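Local coordinates for uncharacterized protein (Pyrococcus abyssi, PDB 5IFF) that acts as a restriction DNA glycosylase, R.PabI, which probably removes adenine from its recognition sequence and is caught here as a tetramer on nonspecific double-stranded DNA, at residues A[102-114]-A[122-134]. The protein carries 2 engineered substitutions. Residues are numbered along the deposited sequence; the frame is centred on the assembly and turned at random.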
ATOM      1  N   SER A 102      -2.104  35.956  -8.932  1.00 41.70           N
ATOM      2  CA  SER A 102      -1.184  35.052  -9.615  1.00 45.30           C
ATOM      3  C   SER A 102      -0.622  34.076  -8.585  1.00 41.47           C
ATOM      4  O   SER A 102      -0.474  34.432  -7.418  1.00 39.28           O
ATOM      5  CB  SER A 102      -0.066  35.836 -10.291  1.00 50.46           C
ATOM      6  OG  SER A 102       0.842  34.932 -10.863  1.00 55.31           O
ATOM      7  N   TYR A 103      -0.327  32.853  -9.012  1.00 38.45           N
ATOM      8  CA  TYR A 103      -0.070  31.760  -8.077  1.00 34.48           C
ATOM      9  C   TYR A 103       1.141  30.959  -8.476  1.00 35.40           C
ATOM     10  O   TYR A 103       1.503  30.930  -9.657  1.00 36.64           O
ATOM     11  CB  TYR A 103      -1.295  30.833  -8.000  1.00 35.21           C
ATOM     12  CG  TYR A 103      -2.552  31.632  -7.701  1.00 36.38           C
ATOM     13  CD1 TYR A 103      -2.863  32.000  -6.400  1.00 34.20           C
ATOM     14  CD2 TYR A 103      -3.399  32.046  -8.725  1.00 38.62           C
ATOM     15  CE1 TYR A 103      -4.021  32.793  -6.120  1.00 33.26           C
ATOM     16  CE2 TYR A 103      -4.539  32.785  -8.464  1.00 38.31           C
ATOM     17  CZ  TYR A 103      -4.845  33.151  -7.151  1.00 35.87           C
ATOM     18  OH  TYR A 103      -5.957  33.918  -6.867  1.00 37.77           O
ATOM     19  N   LEU A 104       1.718  30.255  -7.507  1.00 33.46           N
ATOM     20  CA  LEU A 104       2.848  29.392  -7.807  1.00 34.18           C
ATOM     21  C   LEU A 104       2.482  28.358  -8.882  1.00 37.32           C
ATOM     22  O   LEU A 104       3.228  28.170  -9.846  1.00 39.34           O
ATOM     23  CB  LEU A 104       3.334  28.700  -6.549  1.00 30.16           C
ATOM     24  CG  LEU A 104       4.674  28.015  -6.871  1.00 33.24           C
ATOM     25  CD1 LEU A 104       5.799  29.036  -7.065  1.00 37.80           C
ATOM     26  CD2 LEU A 104       4.985  26.982  -5.860  1.00 32.60           C
ATOM     27  N   GLU A 105       1.314  27.719  -8.748  1.00 36.80           N
ATOM     28  CA  GLU A 105       0.839  26.768  -9.776  1.00 38.95           C
ATOM     29  C   GLU A 105       0.790  27.377 -11.187  1.00 42.39           C
ATOM     30  O   GLU A 105       1.038  26.663 -12.153  1.00 44.44           O
ATOM     31  CB  GLU A 105      -0.543  26.197  -9.396  1.00 40.11           C
ATOM     32  CG  GLU A 105      -0.429  25.085  -8.330  1.00 38.95           C
ATOM     33  CD  GLU A 105      -1.736  24.344  -8.061  1.00 42.32           C
ATOM     34  OE1 GLU A 105      -2.648  24.400  -8.933  1.00 42.79           O
ATOM     35  OE2 GLU A 105      -1.859  23.736  -6.967  1.00 42.29           O
ATOM     36  N   ASP A 106       0.538  28.684 -11.316  1.00 42.74           N
ATOM     37  CA  ASP A 106       0.557  29.325 -12.637  1.00 46.54           C
ATOM     38  C   ASP A 106       1.920  29.247 -13.360  1.00 48.98           C
ATOM     39  O   ASP A 106       1.978  29.302 -14.594  1.00 49.61           O
ATOM     40  CB  ASP A 106       0.159  30.788 -12.557  1.00 47.49           C
ATOM     41  CG  ASP A 106      -1.269  31.001 -11.995  1.00 49.70           C
ATOM     42  OD1 ASP A 106      -2.066  30.039 -11.939  1.00 49.32           O
ATOM     43  OD2 ASP A 106      -1.576  32.151 -11.607  1.00 49.44           O
ATOM     44  N   LYS A 107       2.997  29.135 -12.592  1.00 47.77           N
ATOM     45  CA  LYS A 107       4.342  29.134 -13.131  1.00 50.09           C
ATOM     46  C   LYS A 107       4.630  27.816 -13.800  1.00 51.08           C
ATOM     47  O   LYS A 107       5.220  27.766 -14.873  1.00 52.17           O
ATOM     48  CB  LYS A 107       5.367  29.395 -12.031  1.00 50.12           C
ATOM     49  CG  LYS A 107       5.459  30.835 -11.640  1.00 53.33           C
ATOM     50  CD  LYS A 107       6.368  31.030 -10.446  1.00 56.37           C
ATOM     51  CE  LYS A 107       7.770  31.406 -10.894  1.00 60.55           C
ATOM     52  NZ  LYS A 107       7.828  32.779 -11.489  1.00 62.18           N
ATOM     53  N   GLY A 108       4.200  26.748 -13.160  1.00 49.79           N
ATOM     54  CA  GLY A 108       4.339  25.421 -13.730  1.00 52.77           C
ATOM     55  C   GLY A 108       5.788  24.977 -13.756  1.00 55.31           C
ATOM     56  O   GLY A 108       6.618  25.471 -12.996  1.00 53.16           O
ATOM     57  N   ILE A 109       6.077  24.059 -14.672  1.00 56.66           N
ATOM     58  CA  ILE A 109       7.380  23.426 -14.816  1.00 57.70           C
ATOM     59  C   ILE A 109       7.879  23.594 -16.248  1.00 60.42           C
ATOM     60  O   ILE A 109       7.131  23.325 -17.180  1.00 63.11           O
ATOM     61  CB  ILE A 109       7.260  21.944 -14.456  1.00 59.57           C
ATOM     62  CG1 ILE A 109       7.027  21.811 -12.946  1.00 60.95           C
ATOM     63  CG2 ILE A 109       8.471  21.174 -14.915  1.00 59.20           C
ATOM     64  CD1 ILE A 109       5.992  20.768 -12.525  1.00 61.83           C
ATOM     65  N   ARG A 110       9.109  24.062 -16.450  1.00 61.34           N
ATOM     66  CA  ARG A 110       9.618  24.197 -17.821  1.00 66.84           C
ATOM     67  C   ARG A 110      10.844  23.291 -18.103  1.00 62.93           C
ATOM     68  O   ARG A 110      11.612  22.969 -17.197  1.00 63.06           O
ATOM     69  CB  ARG A 110       9.960  25.659 -18.112  1.00 70.27           C
ATOM     70  CG  ARG A 110      11.184  26.205 -17.388  1.00 72.11           C
ATOM     71  CD  ARG A 110      11.387  27.682 -17.716  1.00 76.05           C
ATOM     72  NE  ARG A 110      12.726  28.168 -17.373  1.00 78.37           N
ATOM     73  CZ  ARG A 110      13.046  28.752 -16.219  1.00 76.78           C
ATOM     74  NH1 ARG A 110      12.120  28.917 -15.287  1.00 74.18           N
ATOM     75  NH2 ARG A 110      14.291  29.166 -15.995  1.00 77.53           N
ATOM     76  N   ARG A 111      11.016  22.868 -19.355  1.00 64.14           N
ATOM     77  CA  ARG A 111      12.205  22.099 -19.711  1.00 61.37           C
ATOM     78  C   ARG A 111      13.114  22.970 -20.558  1.00 64.89           C
ATOM     79  O   ARG A 111      12.683  23.532 -21.560  1.00 65.89           O
ATOM     80  CB  ARG A 111      11.852  20.809 -20.451  1.00 61.91           C
ATOM     81  CG  ARG A 111      13.107  19.998 -20.858  1.00 63.58           C
ATOM     82  CD  ARG A 111      12.792  18.797 -21.713  1.00 64.67           C
ATOM     83  NE  ARG A 111      11.979  17.775 -21.049  1.00 62.71           N
ATOM     84  CZ  ARG A 111      12.386  17.023 -20.034  1.00 59.56           C
ATOM     85  NH1 ARG A 111      11.591  16.103 -19.508  1.00 55.41           N
ATOM     86  NH2 ARG A 111      13.595  17.198 -19.534  1.00 63.08           N
ATOM     87  N   GLU A 112      14.367  23.105 -20.134  1.00 66.63           N
ATOM     88  CA  GLU A 112      15.328  23.932 -20.845  1.00 70.64           C
ATOM     89  C   GLU A 112      16.337  23.052 -21.529  1.00 66.73           C
ATOM     90  O   GLU A 112      16.787  22.055 -20.965  1.00 62.59           O
ATOM     91  CB  GLU A 112      16.047  24.897 -19.902  1.00 77.97           C
ATOM     92  CG  GLU A 112      15.167  25.998 -19.300  1.00 85.64           C
ATOM     93  CD  GLU A 112      15.988  27.110 -18.646  1.00 93.15           C
ATOM     94  OE1 GLU A 112      17.235  27.002 -18.620  1.00 97.50           O
ATOM     95  OE2 GLU A 112      15.390  28.093 -18.156  1.00 98.25           O
ATOM     96  N   SER A 113      16.669  23.420 -22.759  1.00 68.43           N
ATOM     97  CA  SER A 113      17.741  22.795 -23.480  1.00 69.32           C
ATOM     98  C   SER A 113      19.047  23.368 -22.991  1.00 70.08           C
ATOM     99  O   SER A 113      19.116  24.526 -22.600  1.00 70.48           O
ATOM    100  CB  SER A 113      17.598  23.017 -24.995  1.00 76.30           C
ATOM    101  OG  SER A 113      17.718  24.393 -25.338  1.00 79.27           O
ATOM    102  N   THR A 114      20.085  22.547 -23.008  1.00 69.29           N
ATOM    103  CA  THR A 114      21.432  23.003 -22.723  1.00 70.63           C
ATOM    104  C   THR A 114      22.310  22.665 -23.912  1.00 75.89           C
ATOM    105  O   THR A 114      21.832  22.176 -24.938  1.00 75.47           O
ATOM    106  CB  THR A 114      22.005  22.341 -21.472  1.00 67.86           C
ATOM    107  OG1 THR A 114      22.516  21.051 -21.828  1.00 69.92           O
ATOM    108  CG2 THR A 114      20.914  22.166 -20.418  1.00 62.90           C
ATOM    109  N   ASN A 122      21.961  14.141 -25.387  1.00 56.14           N
ATOM    110  CA  ASN A 122      21.654  15.539 -25.103  1.00 57.85           C
ATOM    111  C   ASN A 122      21.126  15.714 -23.685  1.00 56.20           C
ATOM    112  O   ASN A 122      20.305  14.924 -23.232  1.00 53.11           O
ATOM    113  CB  ASN A 122      20.636  16.087 -26.093  1.00 63.57           C
ATOM    114  CG  ASN A 122      21.240  16.357 -27.444  1.00 68.58           C
ATOM    115  OD1 ASN A 122      22.442  16.573 -27.559  1.00 71.17           O
ATOM    116  ND2 ASN A 122      20.410  16.359 -28.471  1.00 74.88           N
ATOM    117  N   ILE A 123      21.585  16.768 -23.015  1.00 54.62           N
ATOM    118  CA  ILE A 123      21.189  17.052 -21.646  1.00 52.87           C
ATOM    119  C   ILE A 123      20.147  18.167 -21.666  1.00 52.65           C
ATOM    120  O   ILE A 123      20.357  19.207 -22.310  1.00 55.14           O
ATOM    121  CB  ILE A 123      22.427  17.449 -20.762  1.00 50.81           C
ATOM    122  CG1 ILE A 123      23.367  16.251 -20.569  1.00 49.98           C
ATOM    123  CG2 ILE A 123      21.999  17.999 -19.399  1.00 50.06           C
ATOM    124  CD1 ILE A 123      22.686  15.023 -19.932  1.00 45.78           C
ATOM    125  N   TYR A 124      19.024  17.924 -21.000  1.00 48.31           N
ATOM    126  CA  TYR A 124      17.996  18.946 -20.774  1.00 49.36           C
ATOM    127  C   TYR A 124      17.907  19.183 -19.277  1.00 47.57           C
ATOM    128  O   TYR A 124      18.458  18.414 -18.494  1.00 45.68           O
ATOM    129  CB  TYR A 124      16.628  18.526 -21.325  1.00 49.03           C
ATOM    130  CG  TYR A 124      16.612  18.440 -22.835  1.00 58.20           C
ATOM    131  CD1 TYR A 124      16.167  19.503 -23.608  1.00 62.70           C
ATOM    132  CD2 TYR A 124      17.090  17.299 -23.493  1.00 61.59           C
ATOM    133  CE1 TYR A 124      16.176  19.427 -24.998  1.00 68.87           C
ATOM    134  CE2 TYR A 124      17.103  17.213 -24.872  1.00 66.08           C
ATOM    135  CZ  TYR A 124      16.644  18.279 -25.620  1.00 71.22           C
ATOM    136  OH  TYR A 124      16.648  18.208 -26.996  1.00 80.60           O
ATOM    137  N   GLU A 125      17.235  20.257 -18.876  1.00 48.13           N
ATOM    138  CA  GLU A 125      17.011  20.497 -17.458  1.00 47.51           C
ATOM    139  C   GLU A 125      15.523  20.750 -17.215  1.00 49.75           C
ATOM    140  O   GLU A 125      14.937  21.600 -17.877  1.00 54.95           O
ATOM    141  CB  GLU A 125      17.872  21.675 -16.981  1.00 50.16           C
ATOM    142  CG  GLU A 125      19.322  21.310 -16.685  1.00 52.51           C
ATOM    143  CD  GLU A 125      20.233  22.521 -16.348  1.00 65.55           C
ATOM    144  OE1 GLU A 125      19.893  23.676 -16.691  1.00 67.02           O
ATOM    145  OE2 GLU A 125      21.303  22.305 -15.736  1.00 64.93           O
ATOM    146  N   ASP A 126      14.898  19.984 -16.316  1.00 48.39           N
ATOM    147  CA  ASP A 126      13.524  20.266 -15.891  1.00 47.89           C
ATOM    148  C   ASP A 126      13.558  21.206 -14.679  1.00 47.68           C
ATOM    149  O   ASP A 126      14.301  20.956 -13.725  1.00 46.70           O
ATOM    150  CB  ASP A 126      12.770  18.982 -15.555  1.00 47.19           C
ATOM    151  CG  ASP A 126      12.345  18.219 -16.800  1.00 51.58           C
ATOM    152  OD1 ASP A 126      12.120  18.878 -17.841  1.00 52.36           O
ATOM    153  OD2 ASP A 126      12.222  16.976 -16.731  1.00 52.19           O
ATOM    154  N   VAL A 127      12.748  22.269 -14.706  1.00 47.80           N
ATOM    155  CA  VAL A 127      12.933  23.370 -13.765  1.00 48.41           C
ATOM    156  C   VAL A 127      11.627  23.607 -12.995  1.00 48.13           C
ATOM    157  O   VAL A 127      10.610  23.946 -13.600  1.00 49.38           O
ATOM    158  CB  VAL A 127      13.375  24.689 -14.476  1.00 45.62           C
ATOM    159  CG1 VAL A 127      13.834  25.715 -13.464  1.00 45.76           C
ATOM    160  CG2 VAL A 127      14.495  24.425 -15.504  1.00 48.04           C
ATOM    161  N   TYR A 128      11.674  23.368 -11.686  1.00 46.14           N
ATOM    162  CA  TYR A 128      10.513  23.468 -10.795  1.00 44.65           C
ATOM    163  C   TYR A 128      10.585  24.733  -9.935  1.00 44.93           C
ATOM    164  O   TYR A 128      11.597  24.970  -9.272  1.00 47.99           O
ATOM    165  CB  TYR A 128      10.440  22.270  -9.860  1.00 46.56           C
ATOM    166  CG  TYR A 128      10.126  20.952 -10.501  1.00 53.49           C
ATOM    167  CD1 TYR A 128      11.067  20.296 -11.304  1.00 56.32           C
ATOM    168  CD2 TYR A 128       8.901  20.335 -10.283  1.00 55.69           C
ATOM    169  CE1 TYR A 128      10.773  19.078 -11.889  1.00 58.63           C
ATOM    170  CE2 TYR A 128       8.605  19.115 -10.861  1.00 58.87           C
ATOM    171  CZ  TYR A 128       9.550  18.491 -11.658  1.00 61.38           C
ATOM    172  OH  TYR A 128       9.250  17.279 -12.223  1.00 66.54           O
ATOM    173  N   PRO A 129       9.502  25.530  -9.911  1.00 45.47           N
ATOM    174  CA  PRO A 129       9.540  26.757  -9.108  1.00 44.57           C
ATOM    175  C   PRO A 129       9.307  26.439  -7.626  1.00 41.94           C
ATOM    176  O   PRO A 129       8.466  25.589  -7.293  1.00 39.68           O
ATOM    177  CB  PRO A 129       8.386  27.586  -9.692  1.00 45.41           C
ATOM    178  CG  PRO A 129       7.349  26.529  -9.986  1.00 46.24           C
ATOM    179  CD  PRO A 129       8.160  25.287 -10.460  1.00 45.02           C
ATOM    180  N   VAL A 130      10.057  27.103  -6.752  1.00 40.59           N
ATOM    181  CA  VAL A 130       9.893  26.977  -5.318  1.00 40.66           C
ATOM    182  C   VAL A 130       9.714  28.360  -4.684  1.00 42.48           C
ATOM    183  O   VAL A 130      10.481  29.273  -4.968  1.00 42.33           O
ATOM    184  CB  VAL A 130      11.112  26.274  -4.716  1.00 42.30           C
ATOM    185  CG1 VAL A 130      11.049  26.220  -3.205  1.00 45.19           C
ATOM    186  CG2 VAL A 130      11.239  24.846  -5.301  1.00 39.59           C
ATOM    187  N   ALA A 131       8.683  28.526  -3.857  1.00 40.46           N
ATOM    188  CA  ALA A 131       8.536  29.793  -3.118  1.00 39.20           C
ATOM    189  C   ALA A 131       9.007  29.545  -1.704  1.00 36.76           C
ATOM    190  O   ALA A 131       8.645  28.533  -1.099  1.00 40.82           O
ATOM    191  CB  ALA A 131       7.064  30.289  -3.122  1.00 33.93           C
ATOM    192  N   LYS A 132       9.774  30.465  -1.132  1.00 35.68           N
ATOM    193  CA  LYS A 132      10.290  30.188   0.204  1.00 35.10           C
ATOM    194  C   LYS A 132      10.427  31.491   1.030  1.00 36.27           C
ATOM    195  O   LYS A 132      10.815  32.518   0.499  1.00 38.40           O
ATOM    196  CB  LYS A 132      11.638  29.443   0.082  1.00 40.49           C
ATOM    197  CG  LYS A 132      12.307  29.051   1.383  1.00 45.37           C
ATOM    198  CD  LYS A 132      13.719  28.427   1.130  1.00 66.35           C
ATOM    199  CE  LYS A 132      14.649  28.685   2.309  1.00 70.17           C
ATOM    200  NZ  LYS A 132      15.926  27.886   2.362  1.00 72.93           N
ATOM    201  N   LYS A 133      10.104  31.434   2.313  1.00 35.84           N
ATOM    202  CA  LYS A 133      10.266  32.618   3.183  1.00 38.83           C
ATOM    203  C   LYS A 133      10.887  32.166   4.486  1.00 38.40           C
ATOM    204  O   LYS A 133      10.543  31.084   4.990  1.00 39.08           O
ATOM    205  CB  LYS A 133       8.891  33.292   3.449  1.00 44.88           C
ATOM    206  CG  LYS A 133       8.991  34.633   4.204  1.00 47.69           C
ATOM    207  CD  LYS A 133       7.582  35.226   4.423  1.00 46.64           C
ATOM    208  CE  LYS A 133       6.974  35.766   3.133  1.00 44.20           C
ATOM    209  NZ  LYS A 133       5.926  36.824   3.409  1.00 43.66           N
ATOM    210  N   GLU A 134      11.756  32.983   5.067  1.00 36.40           N
ATOM    211  CA  GLU A 134      12.381  32.606   6.333  1.00 37.94           C
ATOM    212  C   GLU A 134      11.951  33.567   7.434  1.00 44.23           C
ATOM    213  O   GLU A 134      11.981  34.773   7.229  1.00 41.04           O
ATOM    214  CB  GLU A 134      13.917  32.599   6.216  1.00 40.89           C
ATOM    215  CG  GLU A 134      14.565  32.274   7.551  1.00 44.78           C
ATOM    216  CD  GLU A 134      16.116  32.367   7.535  1.00 55.66           C
ATOM    217  OE1 GLU A 134      16.721  32.374   6.439  1.00 52.21           O
ATOM    218  OE2 GLU A 134      16.701  32.424   8.636  1.00 60.90           O
TER
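R110 and V127 are a hydrogen-bonded pair in an antiparallel beta ladder that joins strand 110-114 to strand 122-134. V127 CG1 lies over one face of the R110 guanidinium, toward its rim. R110 NE and NH2 both grip E112 OE2 side-on in the guanidinium plane. E112 and E125 form the next such pair, with E112 N 2.8 Å from E125 O and an N-H...O angle of 171°. The T114 hydroxyl adds a hydrogen bond, OG1 to I123 O, from above the carbonyl plane. R111 and D126 lie on one face of the ladder. R111 CG stands anti to the backbone N (chi1 179°), and the chain bends at chi3, bringing the guanidinium to D126. R111 NH2 is 2.8 Å from D126 OD1, but this oxygen sits over the guanidinium, so the salt bridge rests on charge; the position of OD1 is less sure. With an alanine here, D126 would probably lose this counter-charge and Y124 CB its cover. Beyond the ladder, I109 CG1 lies over the Y128 ring, 4.0 Å from its centroid. L104 CD1 packs on P129 CB at 4.0 Å. Strand 122-134 also pairs with a strand of the second subunit, continuing the sheet. R110 NH1 forms a salt bridge to E125 OE2 of that subunit, and E125 OE2 here meets its R110 NH2.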